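Side-chain contacts in quinone oxidoreductase (Thermus thermophilus, PDB 1IZ0), which binds NADPH and probably uses it to reduce quinones: residues A[143-146]-A[147-151]; A[245-248]-A[249-252]. All coordinates share one frame; numbering follows the deposited sequence.

Contact 1: A[143-146]-A[147-151]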
ATOM      1  N   VAL A 143      -6.353  -1.116  -8.601  1.00 19.13           N
ATOM      2  CA  VAL A 143      -7.284  -1.524  -9.645  1.00 18.05           C
ATOM      3  C   VAL A 143      -8.682  -1.722  -9.072  1.00 18.60           C
ATOM      4  O   VAL A 143      -9.669  -1.239  -9.634  1.00 17.83           O
ATOM      5  CB  VAL A 143      -6.826  -2.831 -10.336  1.00 18.13           C
ATOM      6  CG1 VAL A 143      -7.877  -3.285 -11.351  1.00 14.82           C
ATOM      7  CG2 VAL A 143      -5.490  -2.604 -11.042  1.00 15.50           C
ATOM      8  N   GLN A 144      -8.765  -2.426  -7.948  1.00 17.39           N
ATOM      9  CA  GLN A 144     -10.052  -2.684  -7.318  1.00 17.19           C
ATOM     10  C   GLN A 144     -10.727  -1.404  -6.840  1.00 18.88           C
ATOM     11  O   GLN A 144     -11.928  -1.221  -7.028  1.00 17.15           O
ATOM     12  CB  GLN A 144      -9.883  -3.635  -6.130  1.00 18.02           C
ATOM     13  CG  GLN A 144      -9.438  -5.039  -6.514  1.00 16.39           C
ATOM     14  CD  GLN A 144      -9.366  -5.964  -5.318  1.00 17.64           C
ATOM     15  OE1 GLN A 144     -10.383  -6.291  -4.718  1.00 18.81           O
ATOM     16  NE2 GLN A 144      -8.158  -6.382  -4.959  1.00 16.93           N
ATOM     17  N   VAL A 145      -9.955  -0.520  -6.209  1.00 17.30           N
ATOM     18  CA  VAL A 145     -10.516   0.726  -5.705  1.00 18.10           C
ATOM     19  C   VAL A 145     -10.973   1.627  -6.850  1.00 18.55           C
ATOM     20  O   VAL A 145     -12.068   2.188  -6.805  1.00 18.17           O
ATOM     21  CB  VAL A 145      -9.498   1.470  -4.830  1.00 18.12           C
ATOM     22  CG1 VAL A 145     -10.074   2.805  -4.378  1.00 19.28           C
ATOM     23  CG2 VAL A 145      -9.140   0.610  -3.626  1.00 16.48           C
ATOM     24  N   ALA A 146     -10.142   1.751  -7.880  1.00 18.23           N
ATOM     25  CA  ALA A 146     -10.486   2.570  -9.030  1.00 19.41           C
ATOM     26  C   ALA A 146     -11.772   2.042  -9.651  1.00 20.15           C
ATOM     27  O   ALA A 146     -12.642   2.818 -10.046  1.00 20.97           O
ATOM     28  CB  ALA A 146      -9.358   2.542 -10.053  1.00 19.18           C
ATOM     29  N   ARG A 147     -11.893   0.720  -9.739  1.00 21.42           N
ATOM     30  CA  ARG A 147     -13.095   0.108 -10.311  1.00 23.57           C
ATOM     31  C   ARG A 147     -14.334   0.475  -9.501  1.00 22.63           C
ATOM     32  O   ARG A 147     -15.362   0.854 -10.066  1.00 21.44           O
ATOM     33  CB  ARG A 147     -12.958  -1.416 -10.348  1.00 27.51           C
ATOM     34  CG  ARG A 147     -12.087  -1.946 -11.471  1.00 34.44           C
ATOM     35  CD  ARG A 147     -12.916  -2.186 -12.720  1.00 40.56           C
ATOM     36  NE  ARG A 147     -13.493  -0.955 -13.250  1.00 43.62           N
ATOM     37  CZ  ARG A 147     -14.529  -0.921 -14.081  1.00 46.86           C
ATOM     38  NH1 ARG A 147     -15.104  -2.053 -14.472  1.00 46.21           N
ATOM     39  NH2 ARG A 147     -14.992   0.245 -14.521  1.00 49.74           N
ATOM     40  N   ALA A 148     -14.231   0.357  -8.178  1.00 20.49           N
ATOM     41  CA  ALA A 148     -15.340   0.679  -7.285  1.00 20.21           C
ATOM     42  C   ALA A 148     -15.717   2.154  -7.382  1.00 20.98           C
ATOM     43  O   ALA A 148     -16.838   2.541  -7.047  1.00 19.86           O
ATOM     44  CB  ALA A 148     -14.969   0.347  -5.852  1.00 18.03           C
HETATM   45  N   MSE A 149     -14.771   2.978  -7.825  1.00 21.78           N
HETATM   46  CA  MSE A 149     -15.024   4.405  -7.954  1.00 22.12           C
HETATM   47  C   MSE A 149     -15.566   4.692  -9.343  1.00 22.66           C
HETATM   48  O   MSE A 149     -15.826   5.842  -9.696  1.00 24.45           O
HETATM   49  CB  MSE A 149     -13.741   5.196  -7.689  1.00 23.72           C
HETATM   50  CG  MSE A 149     -13.255   5.090  -6.245  1.00 26.01           C
HETATM   51 SE   MSE A 149     -11.636   6.097  -5.878  1.00 32.05          SE
HETATM   52  CE  MSE A 149     -12.411   7.879  -5.940  1.00 28.95           C
ATOM     53  N   GLY A 150     -15.744   3.629 -10.126  1.00 23.21           N
ATOM     54  CA  GLY A 150     -16.274   3.767 -11.474  1.00 21.24           C
ATOM     55  C   GLY A 150     -15.274   4.234 -12.515  1.00 22.52           C
ATOM     56  O   GLY A 150     -15.662   4.748 -13.567  1.00 22.14           O
ATOM     57  N   LEU A 151     -13.986   4.041 -12.246  1.00 21.29           N
ATOM     58  CA  LEU A 151     -12.958   4.476 -13.185  1.00 20.99           C
ATOM     59  C   LEU A 151     -12.595   3.412 -14.221  1.00 20.91           C
ATOM     60  O   LEU A 151     -12.816   2.218 -14.012  1.00 21.61           O
ATOM     61  CB  LEU A 151     -11.692   4.883 -12.422  1.00 19.73           C
ATOM     62  CG  LEU A 151     -11.841   5.835 -11.231  1.00 22.27           C
ATOM     63  CD1 LEU A 151     -10.481   6.017 -10.557  1.00 21.75           C
ATOM     64  CD2 LEU A 151     -12.392   7.176 -11.691  1.00 19.84           C
TER

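Contact 2: A[245-248]-A[249-252]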
ATOM      1  N   THR A 245       1.292   8.561   5.639  1.00 26.87           N
ATOM      2  CA  THR A 245       1.481   8.856   7.056  1.00 27.49           C
ATOM      3  C   THR A 245       0.841  10.136   7.595  1.00 27.49           C
ATOM      4  O   THR A 245      -0.033  10.069   8.459  1.00 28.04           O
ATOM      5  CB  THR A 245       2.984   8.825   7.414  1.00 29.97           C
ATOM      6  OG1 THR A 245       3.508   7.520   7.120  1.00 31.39           O
ATOM      7  CG2 THR A 245       3.199   9.122   8.892  1.00 27.88           C
ATOM      8  N   PRO A 246       1.253  11.315   7.096  1.00 27.61           N
ATOM      9  CA  PRO A 246       0.657  12.560   7.595  1.00 27.73           C
ATOM     10  C   PRO A 246      -0.866  12.596   7.479  1.00 28.84           C
ATOM     11  O   PRO A 246      -1.546  13.173   8.326  1.00 30.30           O
ATOM     12  CB  PRO A 246       1.306  13.637   6.726  1.00 26.13           C
ATOM     13  CG  PRO A 246       2.604  13.019   6.321  1.00 28.93           C
ATOM     14  CD  PRO A 246       2.230  11.594   6.030  1.00 26.72           C
ATOM     15  N   LEU A 247      -1.399  11.981   6.429  1.00 29.91           N
ATOM     16  CA  LEU A 247      -2.838  11.969   6.214  1.00 31.08           C
ATOM     17  C   LEU A 247      -3.613  11.240   7.316  1.00 33.27           C
ATOM     18  O   LEU A 247      -4.756  11.597   7.616  1.00 33.75           O
ATOM     19  CB  LEU A 247      -3.152  11.353   4.844  1.00 29.58           C
ATOM     20  CG  LEU A 247      -2.451  12.037   3.661  1.00 28.86           C
ATOM     21  CD1 LEU A 247      -2.740  11.292   2.373  1.00 28.22           C
ATOM     22  CD2 LEU A 247      -2.912  13.489   3.554  1.00 28.43           C
ATOM     23  N   LEU A 248      -3.001  10.225   7.919  1.00 34.75           N
ATOM     24  CA  LEU A 248      -3.662   9.471   8.984  1.00 37.64           C
ATOM     25  C   LEU A 248      -4.091  10.346  10.154  1.00 39.05           C
ATOM     26  O   LEU A 248      -4.992   9.983  10.906  1.00 39.78           O
ATOM     27  CB  LEU A 248      -2.745   8.365   9.513  1.00 36.49           C
ATOM     28  CG  LEU A 248      -2.620   7.053   8.734  1.00 37.84           C
ATOM     29  CD1 LEU A 248      -3.460   7.079   7.464  1.00 37.05           C
ATOM     30  CD2 LEU A 248      -1.154   6.817   8.426  1.00 38.20           C
ATOM     31  N   ARG A 249      -3.441  11.495  10.309  1.00 41.10           N
ATOM     32  CA  ARG A 249      -3.752  12.413  11.399  1.00 43.32           C
ATOM     33  C   ARG A 249      -5.001  13.245  11.140  1.00 44.33           C
ATOM     34  O   ARG A 249      -5.444  13.985  12.016  1.00 45.21           O
ATOM     35  CB  ARG A 249      -2.583  13.366  11.643  1.00 45.15           C
ATOM     36  CG  ARG A 249      -1.300  12.725  12.144  1.00 47.93           C
ATOM     37  CD  ARG A 249      -0.286  13.823  12.441  1.00 51.81           C
ATOM     38  NE  ARG A 249      -0.822  14.784  13.407  1.00 54.90           N
ATOM     39  CZ  ARG A 249      -0.710  16.109  13.305  1.00 55.55           C
ATOM     40  NH1 ARG A 249      -0.078  16.652  12.272  1.00 55.62           N
ATOM     41  NH2 ARG A 249      -1.234  16.895  14.240  1.00 55.36           N
ATOM     42  N   GLU A 250      -5.563  13.130   9.943  1.00 44.55           N
ATOM     43  CA  GLU A 250      -6.750  13.900   9.583  1.00 45.19           C
ATOM     44  C   GLU A 250      -8.042  13.093   9.694  1.00 44.74           C
ATOM     45  O   GLU A 250      -8.501  12.494   8.719  1.00 43.92           O
ATOM     46  CB  GLU A 250      -6.591  14.439   8.165  1.00 46.12           C
ATOM     47  CG  GLU A 250      -5.300  15.205   7.964  1.00 49.26           C
ATOM     48  CD  GLU A 250      -5.111  15.651   6.531  1.00 52.80           C
ATOM     49  OE1 GLU A 250      -4.053  16.242   6.219  1.00 53.46           O
ATOM     50  OE2 GLU A 250      -6.026  15.408   5.713  1.00 55.10           O
ATOM     51  N   GLY A 251      -8.624  13.100  10.891  1.00 43.87           N
ATOM     52  CA  GLY A 251      -9.849  12.366  11.152  1.00 42.66           C
ATOM     53  C   GLY A 251     -10.904  12.424  10.067  1.00 42.17           C
ATOM     54  O   GLY A 251     -11.512  11.408   9.733  1.00 43.20           O
ATOM     55  N   ALA A 252     -11.129  13.609   9.515  1.00 41.23           N
ATOM     56  CA  ALA A 252     -12.128  13.781   8.466  1.00 40.28           C
ATOM     57  C   ALA A 252     -11.832  12.925   7.235  1.00 38.54           C
ATOM     58  O   ALA A 252     -12.717  12.223   6.738  1.00 36.49           O
ATOM     59  CB  ALA A 252     -12.217  15.254   8.072  1.00 40.85           C
TER

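Contact 1: A[143-146]-A[147-151]
A146 and L151 meet where helix 137-148 gives way to the loop before strand 152-157, and their contact forms the tight half of this helix end. The methyl CD1 of L151 lies 3.7 Å from CB of A146, while L151 CB and CG pass close to the A146 carbonyl. That carbonyl is the focus of a Schellman motif: L151 N donates to A146 O at 2.9 Å in a fairly straight bond (160°), and M149 N, which donates mainly to V145 O, adds a weak second bond to A146 O. G150 turns the chain with a positive phi, and its N bonds to R147 O at 2.8 Å. Beside this turn V145 and selenomethionine M149 run alongside each other from successive turns, with V145 CG1 3.9 Å from M149 SE. Helix 108-120 covers this apolar side through F111 and Y115 on V145 and L118 on both M149 and L151.

The exposed side is looser and belongs to R147. Its chain bends at chi2 (-89°) and again at chi3 (63°), which folds the guanidinium back over the turn to L151. There NH2 donates to L151 O at 3.0 Å, approaching from above the carbonyl plane, and NE adds a weak bond to the same oxygen. Closer to the backbone, R147 CG rests 3.1 Å from V143 O.

The helix terminus of this beta-alpha-beta unit thus combines apolar contacts on its buried side with a guanidinium-to-carbonyl bond on its exposed side, and the positive guanidinium, sitting by the C-terminal end of the helix, would probably interact favourably with the helix dipole.

Contact 2: A[245-248]-A[249-252]
One backbone hydrogen bond joins L247 and E250, the first and last residues of a type I beta turn. E250 N donates to L247 O at 2.9 Å, nearly straight at the hydrogen (162°) but from above the carbonyl plane. One residue earlier, R249 N reaches P246 O at 3.2 Å, again from above that carbonyl. The two bonds in succession carry the chain from helix 244-247 towards helix 251-261, with E250 at the N-cap position of the latter.

Van der Waals contacts are sparse. The side chains of L247 and E250 cross at a slant, and L247 CD2 approaches E250 OE1 to 4.0 Å. E250 CB lies closer in, 3.4 Å from L247 O, so the stem of the glutamate, more than its carboxylate, packs on the turn. R249 leans its CB on P246 O at 3.5 Å; beyond that its chain bends at chi3 (57°) and the guanidinium runs off from 245-248.

The charged side chains thus add little direct bonding to this surface turn, whose shape rests on main-chain bonds; the carboxylate of E250 extends away from the G251 amide instead of capping it, and any effect of the helix dipole on it is probably modest.

How the contacts relate
Both contacts mark helix boundaries in the nucleotide-binding part of the chain: contact 1 closes helix 137-148, whereas contact 2 joins helix 244-247 to the start of helix 251-261. Their centres are 22 Å apart and their nearest atoms about 13 Å, so they do not touch. Helix 251-261 bridges them, because it begins in contact 2 and its F260 packs against A148 and M149 of contact 1. Contact 2 is nearer the NADPH site, known from the complex and without cofactor here: the side chains of L247 and L248 come within about 3 Å of those of the NADPH-binding residues F242 and L244, respectively. In contact 1, the Q144 side chain is about 10 Å from that of A137, another NADPH-binding residue.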